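Local coordinates for putative major capsid protein (Cafeteriavirus-dependent mavirus, PDB 6G44) that probably builds the icosahedral shell of the virophage, its double jelly-roll subunits joining as trimers into capsomers, at residues S100-A110 with S121-Q131. Numbering follows the deposited sequence. Where two conformers were deposited one is given.
Sequences SFPVNRSIPVA and SYPAQLIKLHQ
Pro108 O is gripped by a water that donates at 2.7 Å and by a CA-H...O contact from Tyr122, Tyr122 CA lying 3.3 Å from Pro108 O; this oxygen also sits at the edge of the Tyr122 ring, near its plane. Tyr122 is the N-cap of helix 123-130, and residues 107 and 108 offer their carbonyl oxygens to the helix's first turn, whose N-H groups lack partners within it: Ala124 N bonds Ile107 O at 3.0 Å, bent to 142°, while Gln125 N donates to the water on Pro108 O. Proline suits position 123, having no N-H to satisfy; its ring packs against the side chains of Ile107 and Ala110, with Pro123 CG 3.8 Å from Ile107 CG2. At Ala124 a mere methyl lets the backbones close in, with Ala124 CA 3.2 Å from Asn104 O. One turn on, Ile127 has CG1 anti to its backbone N (chi1 -163°), bringing Ile127 CG1 to 3.5 Å from Phe101 CG, and the turn at chi2 sets CD1 over one face of that ring in a CH-pi contact. Gln131 CB meets the same ring obliquely; its amide, turned 61° from the ring, accepts through OE1 from a water that also donates to Ser100 O. Two nearly straight bonds, Ala110 N to Ser121 O at 2.9 Å and Ser121 N to Ala110 O, make an antiparallel hydrogen-bonded pair. Helices 102-105 and 123-130 thus pack together at the base of the beta-hairpin 110-121, whose strand 110-114 joins strand 222-235 in the large antiparallel sheet of this double jelly-roll capsid protein.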
ATOM      1  N   SER C 100      16.230   2.487 -13.227  1.00 10.28           N
ATOM      2  CA  SER C 100      14.790   2.263 -13.387  0.50  9.80           C
ATOM      3  C   SER C 100      14.446   1.884 -14.834  1.00 10.21           C
ATOM      4  O   SER C 100      14.844   2.585 -15.751  1.00 11.07           O
ATOM      5  CB  SER C 100      14.036   3.538 -12.980  0.50  9.36           C
ATOM      6  OG  SER C 100      14.399   3.932 -11.654  0.50  8.55           O
ATOM      7  N   PHE C 101      13.691   0.820 -15.027  1.00 10.08           N
ATOM      8  CA  PHE C 101      13.214   0.405 -16.369  1.00  9.81           C
ATOM      9  C   PHE C 101      14.385   0.255 -17.349  1.00  9.96           C
ATOM     10  O   PHE C 101      14.425   0.918 -18.389  1.00 10.62           O
ATOM     11  CB  PHE C 101      12.119   1.338 -16.909  1.00 10.10           C
ATOM     12  CG  PHE C 101      11.039   1.588 -15.896  1.00 10.25           C
ATOM     13  CD1 PHE C 101      10.057   0.653 -15.733  1.00 10.62           C
ATOM     14  CD2 PHE C 101      11.082   2.684 -15.049  1.00 10.29           C
ATOM     15  CE1 PHE C 101       9.101   0.788 -14.759  1.00 10.72           C
ATOM     16  CE2 PHE C 101      10.127   2.823 -14.043  1.00 11.23           C
ATOM     17  CZ  PHE C 101       9.141   1.870 -13.899  1.00 11.21           C
ATOM     18  N   PRO C 102      15.332  -0.607 -16.983  1.00 10.10           N
ATOM     19  CA  PRO C 102      16.599  -0.633 -17.764  1.00 10.09           C
ATOM     20  C   PRO C 102      16.451  -1.112 -19.196  1.00 10.50           C
ATOM     21  O   PRO C 102      17.268  -0.729 -20.048  1.00 12.10           O
ATOM     22  CB  PRO C 102      17.487  -1.572 -16.957  1.00 10.42           C
ATOM     23  CG  PRO C 102      16.516  -2.474 -16.258  1.00 10.29           C
ATOM     24  CD  PRO C 102      15.354  -1.590 -15.886  1.00 10.12           C
ATOM     25  N   VAL C 103      15.448  -1.925 -19.482  1.00 10.27           N
ATOM     26  CA  VAL C 103      15.211  -2.356 -20.866  1.00 10.85           C
ATOM     27  C   VAL C 103      14.688  -1.201 -21.676  1.00 10.83           C
ATOM     28  O   VAL C 103      15.250  -0.876 -22.726  1.00 11.12           O
ATOM     29  CB  VAL C 103      14.317  -3.595 -20.963  1.00 10.79           C
ATOM     30  CG1 VAL C 103      13.892  -3.898 -22.404  1.00 11.99           C
ATOM     31  CG2 VAL C 103      15.012  -4.779 -20.316  1.00 11.81           C
ATOM     32  N   ASN C 104      13.618  -0.545 -21.238  1.00 10.16           N
ATOM     33  CA  ASN C 104      13.073   0.561 -22.039  1.00 10.32           C
ATOM     34  C   ASN C 104      14.011   1.782 -22.086  1.00 10.60           C
ATOM     35  O   ASN C 104      14.044   2.492 -23.107  1.00 10.65           O
ATOM     36  CB  ASN C 104      11.646   0.906 -21.593  1.00 10.72           C
ATOM     37  CG  ASN C 104      10.668  -0.149 -22.018  1.00 10.89           C
ATOM     38  OD1 ASN C 104      10.263  -0.189 -23.176  1.00 11.20           O
ATOM     39  ND2 ASN C 104      10.253  -1.018 -21.068  1.00 11.17           N
ATOM     40  N   ARG C 105      14.802   1.996 -21.036  1.00 10.63           N
ATOM     41  CA  ARG C 105      15.836   3.046 -21.054  1.00 11.53           C
ATOM     42  C   ARG C 105      16.862   2.846 -22.158  1.00 11.40           C
ATOM     43  O   ARG C 105      17.481   3.815 -22.603  1.00 12.71           O
ATOM     44  CB  ARG C 105      16.605   3.100 -19.737  1.00 12.34           C
ATOM     45  CG  ARG C 105      15.941   3.897 -18.636  1.00 13.31           C
ATOM     46  CD  ARG C 105      16.856   4.035 -17.411  1.00 14.55           C
ATOM     47  NE  ARG C 105      18.189   4.556 -17.700  1.00 15.89           N
ATOM     48  CZ  ARG C 105      18.550   5.849 -17.683  1.00 17.53           C
ATOM     49  NH1 ARG C 105      19.826   6.192 -17.945  1.00 19.79           N
ATOM     50  NH2 ARG C 105      17.660   6.804 -17.415  1.00 18.16           N
ATOM     51  N   SER C 106      17.038   1.590 -22.548  1.00 11.12           N
ATOM     52  CA  SER C 106      18.059   1.187 -23.534  1.00 11.62           C
ATOM     53  C   SER C 106      17.535   1.203 -24.969  1.00 12.12           C
ATOM     54  O   SER C 106      18.264   0.755 -25.869  1.00 13.19           O
ATOM     55  CB  SER C 106      18.556  -0.203 -23.185  1.00 11.81           C
ATOM     56  OG  SER C 106      19.259  -0.196 -21.953  1.00 11.61           O
ATOM     57  N   ILE C 107      16.315   1.669 -25.227  1.00 11.20           N
ATOM     58  CA  ILE C 107      15.749   1.621 -26.573  1.00 11.47           C
ATOM     59  C   ILE C 107      15.250   3.007 -26.966  1.00 11.51           C
ATOM     60  O   ILE C 107      14.127   3.393 -26.659  1.00 12.06           O
ATOM     61  CB  ILE C 107      14.619   0.578 -26.696  1.00 11.62           C
ATOM     62  CG1 ILE C 107      15.040  -0.815 -26.245  1.00 12.14           C
ATOM     63  CG2 ILE C 107      14.084   0.566 -28.127  1.00 12.30           C
ATOM     64  CD1 ILE C 107      13.878  -1.761 -25.952  1.00 12.86           C
ATOM     65  N   PRO C 108      16.079   3.780 -27.682  1.00 12.48           N
ATOM     66  CA  PRO C 108      15.633   5.114 -28.059  1.00 12.21           C
ATOM     67  C   PRO C 108      14.510   5.178 -29.085  1.00 11.76           C
ATOM     68  O   PRO C 108      13.708   6.110 -29.059  1.00 13.17           O
ATOM     69  CB  PRO C 108      16.892   5.780 -28.613  1.00 13.15           C
ATOM     70  CG  PRO C 108      18.013   4.944 -28.225  1.00 13.95           C
ATOM     71  CD  PRO C 108      17.522   3.585 -27.864  1.00 12.70           C
ATOM     72  N   VAL C 109      14.466   4.187 -29.972  1.00 11.91           N
ATOM     73  CA  VAL C 109      13.440   4.122 -30.993  0.50 11.71           C
ATOM     74  C   VAL C 109      13.135   2.648 -31.279  1.00 11.49           C
ATOM     75  O   VAL C 109      14.029   1.785 -31.239  1.00 12.46           O
ATOM     76  CB  VAL C 109      13.840   4.924 -32.260  0.50 11.90           C
ATOM     77  CG1 VAL C 109      15.188   4.471 -32.805  0.50 11.82           C
ATOM     78  CG2 VAL C 109      12.750   4.826 -33.317  0.50 12.14           C
ATOM     79  N   ALA C 110      11.850   2.384 -31.486  1.00 10.80           N
ATOM     80  CA  ALA C 110      11.352   1.072 -31.850  1.00 11.80           C
ATOM     81  C   ALA C 110      10.365   1.219 -32.991  1.00 11.47           C
ATOM     82  O   ALA C 110       9.608   2.206 -33.074  1.00 12.39           O
ATOM     83  CB  ALA C 110      10.692   0.424 -30.640  1.00 11.59           C
ATOM     84  N   SER C 121       7.852   4.448 -32.375  1.00 12.68           N
ATOM     85  CA  SER C 121       7.775   5.087 -31.060  1.00 12.65           C
ATOM     86  C   SER C 121       9.130   5.141 -30.406  1.00 12.70           C
ATOM     87  O   SER C 121      10.123   4.647 -30.935  1.00 12.64           O
ATOM     88  CB  SER C 121       6.727   4.377 -30.225  1.00 14.12           C
ATOM     89  OG  SER C 121       7.168   3.144 -29.841  1.00 15.58           O
ATOM     90  N   TYR C 122       9.175   5.761 -29.220  1.00 12.02           N
ATOM     91  CA  TYR C 122      10.436   6.125 -28.586  1.00 12.25           C
ATOM     92  C   TYR C 122      10.415   5.659 -27.129  1.00 11.49           C
ATOM     93  O   TYR C 122      10.079   6.458 -26.224  1.00 11.58           O
ATOM     94  CB  TYR C 122      10.610   7.640 -28.717  1.00 12.88           C
ATOM     95  CG  TYR C 122      10.547   8.055 -30.159  1.00 14.83           C
ATOM     96  CD1 TYR C 122      11.648   7.918 -30.973  1.00 16.00           C
ATOM     97  CD2 TYR C 122       9.357   8.519 -30.711  1.00 16.66           C
ATOM     98  CE1 TYR C 122      11.582   8.251 -32.333  1.00 17.43           C
ATOM     99  CE2 TYR C 122       9.276   8.843 -32.059  1.00 17.33           C
ATOM    100  CZ  TYR C 122      10.399   8.716 -32.847  1.00 18.38           C
ATOM    101  OH  TYR C 122      10.289   9.060 -34.193  1.00 21.80           O
ATOM    102  N   PRO C 123      10.733   4.383 -26.891  1.00 10.93           N
ATOM    103  CA  PRO C 123      10.521   3.821 -25.546  1.00 11.07           C
ATOM    104  C   PRO C 123      11.269   4.555 -24.435  1.00 11.80           C
ATOM    105  O   PRO C 123      10.707   4.733 -23.337  1.00 11.95           O
ATOM    106  CB  PRO C 123      11.017   2.383 -25.714  1.00 11.05           C
ATOM    107  CG  PRO C 123      10.733   2.058 -27.155  1.00 11.39           C
ATOM    108  CD  PRO C 123      11.073   3.323 -27.883  1.00 10.94           C
ATOM    109  N   ALA C 124      12.521   4.945 -24.648  1.00 11.18           N
ATOM    110  CA  ALA C 124      13.294   5.600 -23.573  1.00 11.50           C
ATOM    111  C   ALA C 124      12.619   6.929 -23.209  1.00 13.20           C
ATOM    112  O   ALA C 124      12.540   7.281 -22.029  1.00 12.69           O
ATOM    113  CB  ALA C 124      14.729   5.824 -24.013  1.00 11.99           C
ATOM    114  N   GLN C 125      12.185   7.686 -24.211  1.00 13.41           N
ATOM    115  CA  GLN C 125      11.484   8.959 -23.989  1.00 14.64           C
ATOM    116  C   GLN C 125      10.136   8.705 -23.277  1.00 15.09           C
ATOM    117  O   GLN C 125       9.770   9.448 -22.335  1.00 15.70           O
ATOM    118  CB  GLN C 125      11.299   9.665 -25.346  1.00 16.49           C
ATOM    119  CG  GLN C 125      10.595  10.993 -25.331  1.00 17.49           C
ATOM    120  CD  GLN C 125      10.494  11.548 -26.738  1.00 18.15           C
ATOM    121  OE1 GLN C 125       9.642  11.116 -27.516  1.00 18.92           O
ATOM    122  NE2 GLN C 125      11.357  12.513 -27.062  1.00 18.26           N
ATOM    123  N   LEU C 126       9.422   7.662 -23.685  1.00 13.90           N
ATOM    124  CA  LEU C 126       8.091   7.316 -23.154  0.50 14.63           C
ATOM    125  C   LEU C 126       8.208   6.948 -21.677  1.00 14.48           C
ATOM    126  O   LEU C 126       7.471   7.478 -20.842  1.00 14.48           O
ATOM    127  CB  LEU C 126       7.430   6.139 -23.905  0.50 15.53           C
ATOM    128  CG  LEU C 126       6.639   6.240 -25.218  0.50 16.16           C
ATOM    129  CD1 LEU C 126       6.450   4.853 -25.810  0.50 17.06           C
ATOM    130  CD2 LEU C 126       5.281   6.882 -25.003  0.50 16.98           C
ATOM    131  N   ILE C 127       9.157   6.084 -21.350  1.00 12.60           N
ATOM    132  CA  ILE C 127       9.241   5.594 -19.971  1.00 12.27           C
ATOM    133  C   ILE C 127       9.741   6.685 -19.065  1.00 12.43           C
ATOM    134  O   ILE C 127       9.356   6.678 -17.882  1.00 12.39           O
ATOM    135  CB  ILE C 127      10.071   4.285 -19.870  1.00 12.39           C
ATOM    136  CG1 ILE C 127       9.828   3.536 -18.554  1.00 12.18           C
ATOM    137  CG2 ILE C 127      11.545   4.523 -20.043  1.00 12.13           C
ATOM    138  CD1 ILE C 127       8.386   3.195 -18.256  1.00 13.00           C
ATOM    139  N   LYS C 128      10.574   7.606 -19.545  1.00 12.37           N
ATOM    140  CA  LYS C 128      11.045   8.686 -18.675  1.00 13.80           C
ATOM    141  C   LYS C 128       9.883   9.510 -18.146  1.00 15.20           C
ATOM    142  O   LYS C 128       9.948   9.986 -17.016  1.00 14.78           O
ATOM    143  CB  LYS C 128      12.072   9.606 -19.370  1.00 15.51           C
ATOM    144  CG  LYS C 128      12.726  10.645 -18.447  1.00 16.61           C
ATOM    145  CD  LYS C 128      13.839  11.418 -19.145  1.00 17.85           C
ATOM    146  CE  LYS C 128      14.524  12.412 -18.203  1.00 18.89           C
ATOM    147  NZ  LYS C 128      15.632  13.193 -18.843  1.00 20.51           N
ATOM    148  N   LEU C 129       8.834   9.691 -18.941  1.00 14.49           N
ATOM    149  CA  LEU C 129       7.614  10.379 -18.495  1.00 15.61           C
ATOM    150  C   LEU C 129       6.699   9.455 -17.729  1.00 15.22           C
ATOM    151  O   LEU C 129       6.222   9.792 -16.640  1.00 15.30           O
ATOM    152  CB  LEU C 129       6.816  10.925 -19.679  1.00 17.54           C
ATOM    153  CG  LEU C 129       7.341  12.156 -20.353  1.00 20.24           C
ATOM    154  CD1 LEU C 129       6.548  12.393 -21.631  1.00 21.17           C
ATOM    155  CD2 LEU C 129       7.153  13.338 -19.423  1.00 21.75           C
ATOM    156  N   HIS C 130       6.433   8.286 -18.292  1.00 13.45           N
ATOM    157  CA  HIS C 130       5.449   7.353 -17.793  1.00 13.41           C
ATOM    158  C   HIS C 130       5.740   6.914 -16.368  1.00 13.22           C
ATOM    159  O   HIS C 130       4.816   6.684 -15.567  1.00 13.76           O
ATOM    160  CB  HIS C 130       5.382   6.124 -18.722  1.00 14.00           C
ATOM    161  CG  HIS C 130       4.313   5.149 -18.377  1.00 14.25           C
ATOM    162  ND1 HIS C 130       2.978   5.457 -18.482  1.00 16.48           N
ATOM    163  CD2 HIS C 130       4.374   3.862 -17.977  1.00 15.06           C
ATOM    164  CE1 HIS C 130       2.265   4.399 -18.142  1.00 15.64           C
ATOM    165  NE2 HIS C 130       3.086   3.421 -17.820  1.00 16.20           N
ATOM    166  N   GLN C 131       7.026   6.780 -16.030  1.00 11.94           N
ATOM    167  CA  GLN C 131       7.405   6.335 -14.676  1.00 12.00           C
ATOM    168  C   GLN C 131       6.900   7.275 -13.581  1.00 12.36           C
ATOM    169  O   GLN C 131       6.787   6.858 -12.420  1.00 12.42           O
ATOM    170  CB  GLN C 131       8.936   6.155 -14.539  1.00 12.06           C
ATOM    171  CG  GLN C 131       9.728   7.438 -14.620  1.00 12.85           C
ATOM    172  CD  GLN C 131      11.229   7.247 -14.708  1.00 14.21           C
ATOM    173  OE1 GLN C 131      11.749   6.183 -14.387  1.00 15.26           O
ATOM    174  NE2 GLN C 131      11.945   8.289 -15.160  1.00 14.32           N
TER
HETATM  175  O   HOH W   1      13.564   5.239 -16.188  1.00 20.62           O
HETATM  176  O   HOH W   2      13.533   7.688 -26.840  1.00 19.58           O